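Local atomic coordinates of surface glycan binding protein B (Bacteroides ovatus, PDB entry 6E57), a protein that binds mixed-linkage beta-glucan, probably at the bacterial surface, as part of the system with which this human gut symbiont exploits cereal glucans. Residues R98-A102 and G103-L107; T78-D82 and G83-E87. One frame throughout, in Å; residues are numbered along the deposited sequence.

Interaction 1: R98-A102 and G103-L107; sequences RSLKA and GTYNL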
ATOM      1  N   ARG A  98     -18.448  15.455 -19.883  1.00 52.53           N
ATOM      2  CA  ARG A  98     -17.285  14.699 -20.325  1.00 52.14           C
ATOM      3  C   ARG A  98     -17.473  13.205 -20.031  1.00 51.58           C
ATOM      4  O   ARG A  98     -17.773  12.812 -18.907  1.00 50.28           O
ATOM      5  CB  ARG A  98     -16.021  15.232 -19.647  1.00 51.50           C
ATOM      6  CG  ARG A  98     -14.745  14.577 -20.156  1.00 51.51           C
ATOM      7  CD  ARG A  98     -13.499  15.404 -19.917  1.00 53.03           C
ATOM      8  NE  ARG A  98     -12.448  15.028 -20.850  1.00 53.65           N
ATOM      9  CZ  ARG A  98     -12.388  15.429 -22.116  1.00 55.16           C
ATOM     10  NH1 ARG A  98     -13.335  16.211 -22.610  1.00 56.48           N
ATOM     11  NH2 ARG A  98     -11.368  15.069 -22.876  1.00 54.71           N
ATOM     12  N   SER A  99     -17.291  12.389 -21.075  1.00 53.25           N
ATOM     13  CA  SER A  99     -17.180  10.943 -20.974  1.00 53.87           C
ATOM     14  C   SER A  99     -15.723  10.572 -20.663  1.00 52.46           C
ATOM     15  O   SER A  99     -14.818  10.937 -21.409  1.00 52.91           O
ATOM     16  CB  SER A  99     -17.659  10.288 -22.246  1.00 54.25           C
ATOM     17  OG  SER A  99     -17.906   8.905 -22.046  1.00 56.17           O
ATOM     18  N   LEU A 100     -15.514   9.861 -19.546  1.00 52.39           N
ATOM     19  CA  LEU A 100     -14.188   9.454 -19.084  1.00 52.12           C
ATOM     20  C   LEU A 100     -14.128   7.926 -19.012  1.00 50.11           C
ATOM     21  O   LEU A 100     -15.129   7.268 -18.713  1.00 50.75           O
ATOM     22  CB  LEU A 100     -13.927  10.059 -17.700  1.00 53.70           C
ATOM     23  CG  LEU A 100     -13.857  11.585 -17.626  1.00 56.42           C
ATOM     24  CD1 LEU A 100     -13.936  12.058 -16.182  1.00 56.44           C
ATOM     25  CD2 LEU A 100     -12.592  12.113 -18.287  1.00 57.79           C
ATOM     26  N   LYS A 101     -12.938   7.374 -19.267  1.00 48.38           N
ATOM     27  CA  LYS A 101     -12.669   5.958 -19.048  1.00 48.88           C
ATOM     28  C   LYS A 101     -12.594   5.716 -17.535  1.00 47.20           C
ATOM     29  O   LYS A 101     -12.420   6.660 -16.764  1.00 49.08           O
ATOM     30  CB  LYS A 101     -11.375   5.543 -19.755  1.00 48.98           C
ATOM     31  CG  LYS A 101     -11.286   5.928 -21.226  1.00 51.39           C
ATOM     32  CD  LYS A 101     -10.237   5.155 -22.000  1.00 54.42           C
ATOM     33  CE  LYS A 101      -9.428   6.014 -22.952  1.00 57.81           C
ATOM     34  NZ  LYS A 101     -10.286   6.714 -23.938  1.00 62.21           N
ATOM     35  N   ALA A 102     -12.739   4.458 -17.112  1.00 45.91           N
ATOM     36  CA  ALA A 102     -12.633   4.112 -15.690  1.00 45.35           C
ATOM     37  C   ALA A 102     -11.325   4.680 -15.122  1.00 45.97           C
ATOM     38  O   ALA A 102     -10.308   4.741 -15.823  1.00 46.65           O
ATOM     39  CB  ALA A 102     -12.704   2.618 -15.497  1.00 44.28           C
ATOM     40  N   GLY A 103     -11.375   5.110 -13.854  1.00 45.32           N
ATOM     41  CA  GLY A 103     -10.196   5.571 -13.126  1.00 44.93           C
ATOM     42  C   GLY A 103     -10.524   6.668 -12.127  1.00 44.62           C
ATOM     43  O   GLY A 103     -11.692   7.016 -11.924  1.00 44.70           O
ATOM     44  N   THR A 104      -9.469   7.194 -11.496  1.00 44.02           N
ATOM     45  CA  THR A 104      -9.542   8.321 -10.576  1.00 43.59           C
ATOM     46  C   THR A 104      -8.761   9.484 -11.198  1.00 44.14           C
ATOM     47  O   THR A 104      -7.627   9.304 -11.629  1.00 45.22           O
ATOM     48  CB  THR A 104      -9.029   7.921  -9.187  1.00 42.64           C
ATOM     49  OG1 THR A 104      -9.965   6.984  -8.654  1.00 42.68           O
ATOM     50  CG2 THR A 104      -8.876   9.089  -8.237  1.00 42.06           C
ATOM     51  N   TYR A 105      -9.389  10.663 -11.239  1.00 45.64           N
ATOM     52  CA  TYR A 105      -8.884  11.816 -11.974  1.00 46.24           C
ATOM     53  C   TYR A 105      -8.812  13.037 -11.053  1.00 48.22           C
ATOM     54  O   TYR A 105      -9.677  13.228 -10.200  1.00 49.04           O
ATOM     55  CB  TYR A 105      -9.802  12.145 -13.153  1.00 46.75           C
ATOM     56  CG  TYR A 105      -9.914  11.058 -14.188  1.00 46.71           C
ATOM     57  CD1 TYR A 105     -10.826  10.024 -14.045  1.00 47.03           C
ATOM     58  CD2 TYR A 105      -9.106  11.063 -15.313  1.00 46.89           C
ATOM     59  CE1 TYR A 105     -10.930   9.021 -14.994  1.00 48.49           C
ATOM     60  CE2 TYR A 105      -9.198  10.068 -16.271  1.00 48.22           C
ATOM     61  CZ  TYR A 105     -10.113   9.044 -16.113  1.00 49.24           C
ATOM     62  OH  TYR A 105     -10.203   8.067 -17.062  1.00 52.85           O
ATOM     63  N   ASN A 106      -7.788  13.868 -11.265  1.00 48.32           N
ATOM     64  CA  ASN A 106      -7.710  15.182 -10.650  1.00 50.37           C
ATOM     65  C   ASN A 106      -8.506  16.168 -11.516  1.00 51.32           C
ATOM     66  O   ASN A 106      -8.263  16.270 -12.718  1.00 51.14           O
ATOM     67  CB  ASN A 106      -6.260  15.635 -10.462  1.00 51.83           C
ATOM     68  CG  ASN A 106      -6.160  17.015  -9.850  1.00 55.06           C
ATOM     69  OD1 ASN A 106      -6.401  18.020 -10.521  1.00 58.22           O
ATOM     70  ND2 ASN A 106      -5.814  17.073  -8.575  1.00 56.15           N
ATOM     71  N   LEU A 107      -9.454  16.879 -10.893  1.00 51.89           N
ATOM     72  CA  LEU A 107     -10.257  17.913 -11.552  1.00 51.58           C
ATOM     73  C   LEU A 107      -9.955  19.268 -10.906  1.00 52.45           C
ATOM     74  O   LEU A 107     -10.092  19.407  -9.694  1.00 52.61           O
ATOM     75  CB  LEU A 107     -11.744  17.569 -11.419  1.00 51.01           C
ATOM     76  CG  LEU A 107     -12.715  18.627 -11.945  1.00 52.46           C
ATOM     77  CD1 LEU A 107     -12.499  18.875 -13.432  1.00 52.18           C
ATOM     78  CD2 LEU A 107     -14.160  18.226 -11.676  1.00 53.12           C
TER
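Tyr105 reaches back from strand 103-113 to the loop that leads into it, and its hydroxyl gives a hydrogen bond to the carbonyl of Lys101, four residues earlier (OH to O, 2.6 Å). The hydroxyl does not meet this oxygen along a lone pair: it stands above the carbonyl plane, about 50° out of it, while the oxygen itself lies at the edge of the ring, near the ring plane. With CG set beside its own backbone N (chi1 -62°), the ring is swung toward the loop. This is a tyrosine corner, a feature of Greek-key beta proteins, and the sequence Leu-Lys-Ala-Gly-Thr-Tyr is in keeping with one; the domain is probably immunoglobulin-like.

Apolar contact supplements the bond. Leu100 covers one ring face near the rim, its CD1 lying 4.3 Å above the plane, and its CB comes to 4.2 Å from CE1 of Tyr105. Leucine suits this inward position, where it also meets Val125 and Val127 of strand 118-128. Lys101 contributes mainly its backbone; its amine end runs off from the contact, as befits an exposed residue. A phenylalanine in place of Tyr105 would probably leave the Lys101 carbonyl without its donor and the loop less firmly tied to the strand.

Backbone shape explains Gly103: its phi of 148° would drive a beta-carbon into the carbonyl oxygen of Ala102. Beyond the corner, Arg199 on strand 196-203, in the next sheet along the chain, makes a cation-pi contact with Tyr105.

Interaction 2: T78-D82 and G83-E87; sequences TWFID and GQEVE
Thr78 presents its methyl CG2 to the side chain of Glu85, which is extended, with CG anti to the backbone N; CG of Glu85 lies 3.6 Å from CG2 of Thr78. Next, Trp79 accepts a hydrogen bond at its carbonyl O from Val86 N (3.0 Å), and its CB rests against Val86 CG1 at 3.8 Å. The indole projects past strand 84-86 to Ile96 and Ile109, with NE1 bonded to the carbonyl of Asp93.

Phe80 faces the same side as Glu85: the two side chains cross obliquely, with CB of Glu85 3.7 Å from CE2 of Phe80, while Gly83 O sits at the ring edge. Ile81 closes the hairpin with two bonds to Gln84, N to O at 2.9 Å and O to N at 3.1 Å, and sets its CG1 4.1 Å from Val86 CG1.

Asp82 and Gly83 form the corners of a type I' turn, the usual tight turn of a beta hairpin with a two-residue loop. Both have positive phi, which glycine adopts easily and aspartate tolerates better than most residues. The Asp82 carboxylate turns away from strand 84-86, OD1 taking a hydrogen bond from Asn106 N and OD2 a salt bridge from Arg199. The paired bonds of Ile81 and Gln84 thus fix the register beside the turn; side chains meeting across the strands add chiefly van der Waals contact, and Asp82 does its polar work outside the hairpin.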
ATOM      1  N   THR A  78     -12.343  27.624 -16.732  1.00 61.06           N
ATOM      2  CA  THR A  78     -11.558  26.616 -17.431  1.00 61.27           C
ATOM      3  C   THR A  78     -11.527  25.335 -16.588  1.00 59.83           C
ATOM      4  O   THR A  78     -11.444  25.388 -15.359  1.00 62.66           O
ATOM      5  CB  THR A  78     -10.145  27.131 -17.731  1.00 61.29           C
ATOM      6  OG1 THR A  78     -10.256  28.416 -18.339  1.00 62.64           O
ATOM      7  CG2 THR A  78      -9.370  26.216 -18.652  1.00 61.97           C
ATOM      8  N   TRP A  79     -11.593  24.187 -17.267  1.00 57.82           N
ATOM      9  CA  TRP A  79     -11.584  22.885 -16.620  1.00 56.87           C
ATOM     10  C   TRP A  79     -10.273  22.160 -16.952  1.00 55.93           C
ATOM     11  O   TRP A  79      -9.782  22.238 -18.081  1.00 53.40           O
ATOM     12  CB  TRP A  79     -12.813  22.068 -17.043  1.00 55.88           C
ATOM     13  CG  TRP A  79     -14.115  22.792 -16.895  1.00 56.51           C
ATOM     14  CD1 TRP A  79     -14.624  23.745 -17.731  1.00 57.52           C
ATOM     15  CD2 TRP A  79     -15.092  22.615 -15.854  1.00 54.39           C
ATOM     16  NE1 TRP A  79     -15.842  24.174 -17.281  1.00 58.08           N
ATOM     17  CE2 TRP A  79     -16.157  23.500 -16.131  1.00 56.23           C
ATOM     18  CE3 TRP A  79     -15.173  21.804 -14.718  1.00 53.05           C
ATOM     19  CZ2 TRP A  79     -17.282  23.593 -15.314  1.00 55.67           C
ATOM     20  CZ3 TRP A  79     -16.286  21.895 -13.912  1.00 54.61           C
ATOM     21  CH2 TRP A  79     -17.324  22.779 -14.207  1.00 55.56           C
ATOM     22  N   PHE A  80      -9.721  21.460 -15.953  1.00 55.79           N
ATOM     23  CA  PHE A  80      -8.487  20.698 -16.095  1.00 54.26           C
ATOM     24  C   PHE A  80      -8.684  19.282 -15.535  1.00 53.60           C
ATOM     25  O   PHE A  80      -9.044  19.123 -14.371  1.00 52.94           O
ATOM     26  CB  PHE A  80      -7.335  21.400 -15.372  1.00 54.29           C
ATOM     27  CG  PHE A  80      -6.972  22.761 -15.908  1.00 55.44           C
ATOM     28  CD1 PHE A  80      -7.712  23.882 -15.563  1.00 57.04           C
ATOM     29  CD2 PHE A  80      -5.872  22.929 -16.737  1.00 56.04           C
ATOM     30  CE1 PHE A  80      -7.369  25.136 -16.047  1.00 57.66           C
ATOM     31  CE2 PHE A  80      -5.531  24.183 -17.219  1.00 57.47           C
ATOM     32  CZ  PHE A  80      -6.281  25.285 -16.875  1.00 57.10           C
ATOM     33  N   ILE A  81      -8.441  18.273 -16.381  1.00 54.15           N
ATOM     34  CA  ILE A  81      -8.395  16.861 -15.976  1.00 53.17           C
ATOM     35  C   ILE A  81      -6.922  16.426 -15.936  1.00 54.52           C
ATOM     36  O   ILE A  81      -6.236  16.452 -16.962  1.00 53.99           O
ATOM     37  CB  ILE A  81      -9.232  15.977 -16.927  1.00 51.83           C
ATOM     38  CG1 ILE A  81     -10.698  16.421 -17.002  1.00 52.66           C
ATOM     39  CG2 ILE A  81      -9.114  14.509 -16.545  1.00 50.11           C
ATOM     40  CD1 ILE A  81     -11.500  16.150 -15.748  1.00 52.17           C
ATOM     41  N   ASP A  82      -6.454  16.036 -14.742  1.00 56.01           N
ATOM     42  CA  ASP A  82      -5.059  15.658 -14.473  1.00 55.00           C
ATOM     43  C   ASP A  82      -4.109  16.741 -15.004  1.00 55.77           C
ATOM     44  O   ASP A  82      -3.111  16.433 -15.652  1.00 58.66           O
ATOM     45  CB  ASP A  82      -4.723  14.286 -15.067  1.00 55.25           C
ATOM     46  CG  ASP A  82      -5.400  13.112 -14.378  1.00 55.44           C
ATOM     47  OD1 ASP A  82      -5.889  13.290 -13.241  1.00 54.88           O
ATOM     48  OD2 ASP A  82      -5.427  12.023 -14.985  1.00 57.86           O
ATOM     49  N   GLY A  83      -4.440  18.010 -14.740  1.00 56.22           N
ATOM     50  CA  GLY A  83      -3.566  19.135 -15.076  1.00 57.51           C
ATOM     51  C   GLY A  83      -3.708  19.620 -16.514  1.00 58.24           C
ATOM     52  O   GLY A  83      -3.262  20.718 -16.825  1.00 58.91           O
ATOM     53  N   GLN A  84      -4.317  18.810 -17.391  1.00 59.14           N
ATOM     54  CA  GLN A  84      -4.480  19.127 -18.818  1.00 59.22           C
ATOM     55  C   GLN A  84      -5.811  19.862 -19.029  1.00 58.93           C
ATOM     56  O   GLN A  84      -6.860  19.389 -18.595  1.00 55.46           O
ATOM     57  CB  GLN A  84      -4.424  17.841 -19.650  1.00 58.78           C
ATOM     58  CG  GLN A  84      -4.767  18.024 -21.125  1.00 60.83           C
ATOM     59  CD  GLN A  84      -3.802  18.928 -21.856  1.00 64.42           C
ATOM     60  OE1 GLN A  84      -2.626  19.023 -21.512  1.00 69.48           O
ATOM     61  NE2 GLN A  84      -4.296  19.598 -22.886  1.00 65.25           N
ATOM     62  N   GLU A  85      -5.753  21.009 -19.717  1.00 60.28           N
ATOM     63  CA  GLU A  85      -6.942  21.808 -20.022  1.00 61.08           C
ATOM     64  C   GLU A  85      -7.846  21.016 -20.970  1.00 60.41           C
ATOM     65  O   GLU A  85      -7.368  20.305 -21.851  1.00 59.89           O
ATOM     66  CB  GLU A  85      -6.554  23.160 -20.625  1.00 65.18           C
ATOM     67  CG  GLU A  85      -7.749  24.040 -20.964  1.00 68.53           C
ATOM     68  CD  GLU A  85      -7.418  25.479 -21.331  1.00 72.52           C
ATOM     69  OE1 GLU A  85      -6.224  25.846 -21.289  1.00 75.71           O
ATOM     70  OE2 GLU A  85      -8.358  26.235 -21.656  1.00 75.15           O
ATOM     71  N   VAL A  86      -9.159  21.165 -20.779  1.00 58.52           N
ATOM     72  CA  VAL A  86     -10.150  20.340 -21.444  1.00 59.86           C
ATOM     73  C   VAL A  86     -11.352  21.220 -21.805  1.00 61.58           C
ATOM     74  O   VAL A  86     -11.704  22.137 -21.057  1.00 63.16           O
ATOM     75  CB  VAL A  86     -10.538  19.154 -20.540  1.00 57.19           C
ATOM     76  CG1 VAL A  86     -11.638  19.501 -19.550  1.00 56.37           C
ATOM     77  CG2 VAL A  86     -10.924  17.933 -21.346  1.00 57.77           C
ATOM     78  N   GLU A  87     -11.967  20.945 -22.961  1.00 63.18           N
ATOM     79  CA  GLU A  87     -13.158  21.674 -23.394  1.00 65.81           C
ATOM     80  C   GLU A  87     -14.348  21.189 -22.560  1.00 63.33           C
ATOM     81  O   GLU A  87     -14.431  20.010 -22.215  1.00 63.94           O
ATOM     82  CB  GLU A  87     -13.401  21.502 -24.899  1.00 68.05           C
ATOM     83  CG  GLU A  87     -13.971  20.146 -25.297  1.00 72.53           C
ATOM     84  CD  GLU A  87     -14.256  19.953 -26.780  1.00 76.61           C
ATOM     85  OE1 GLU A  87     -14.590  18.813 -27.169  1.00 85.52           O
ATOM     86  OE2 GLU A  87     -14.152  20.933 -27.544  1.00 80.71           O
TER

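In the fold
Interactions 1 and 2 both reach the same five-stranded sheet, where strands 75-81 and 103-113 are neighbours, but serve it differently. Interaction 1 is buried: one aromatic side chain spends its hydroxyl on a loop carbonyl and its ring on Leu100 and neighbouring apolar side chains, with Arg199 also against it. Interaction 2 is a surface hairpin at the edge of the sheet, held by backbone bonds, with mostly polar side chains on its outer strand. They meet where Asn106 O approaches Asp82 N at 2.7 Å, probably a hydrogen bond, and where Leu107 CD1 lies 3.6 Å from Phe80 O. Arg199 joins both to what is probably the next domain, through the ring of one and the carboxylate of the other.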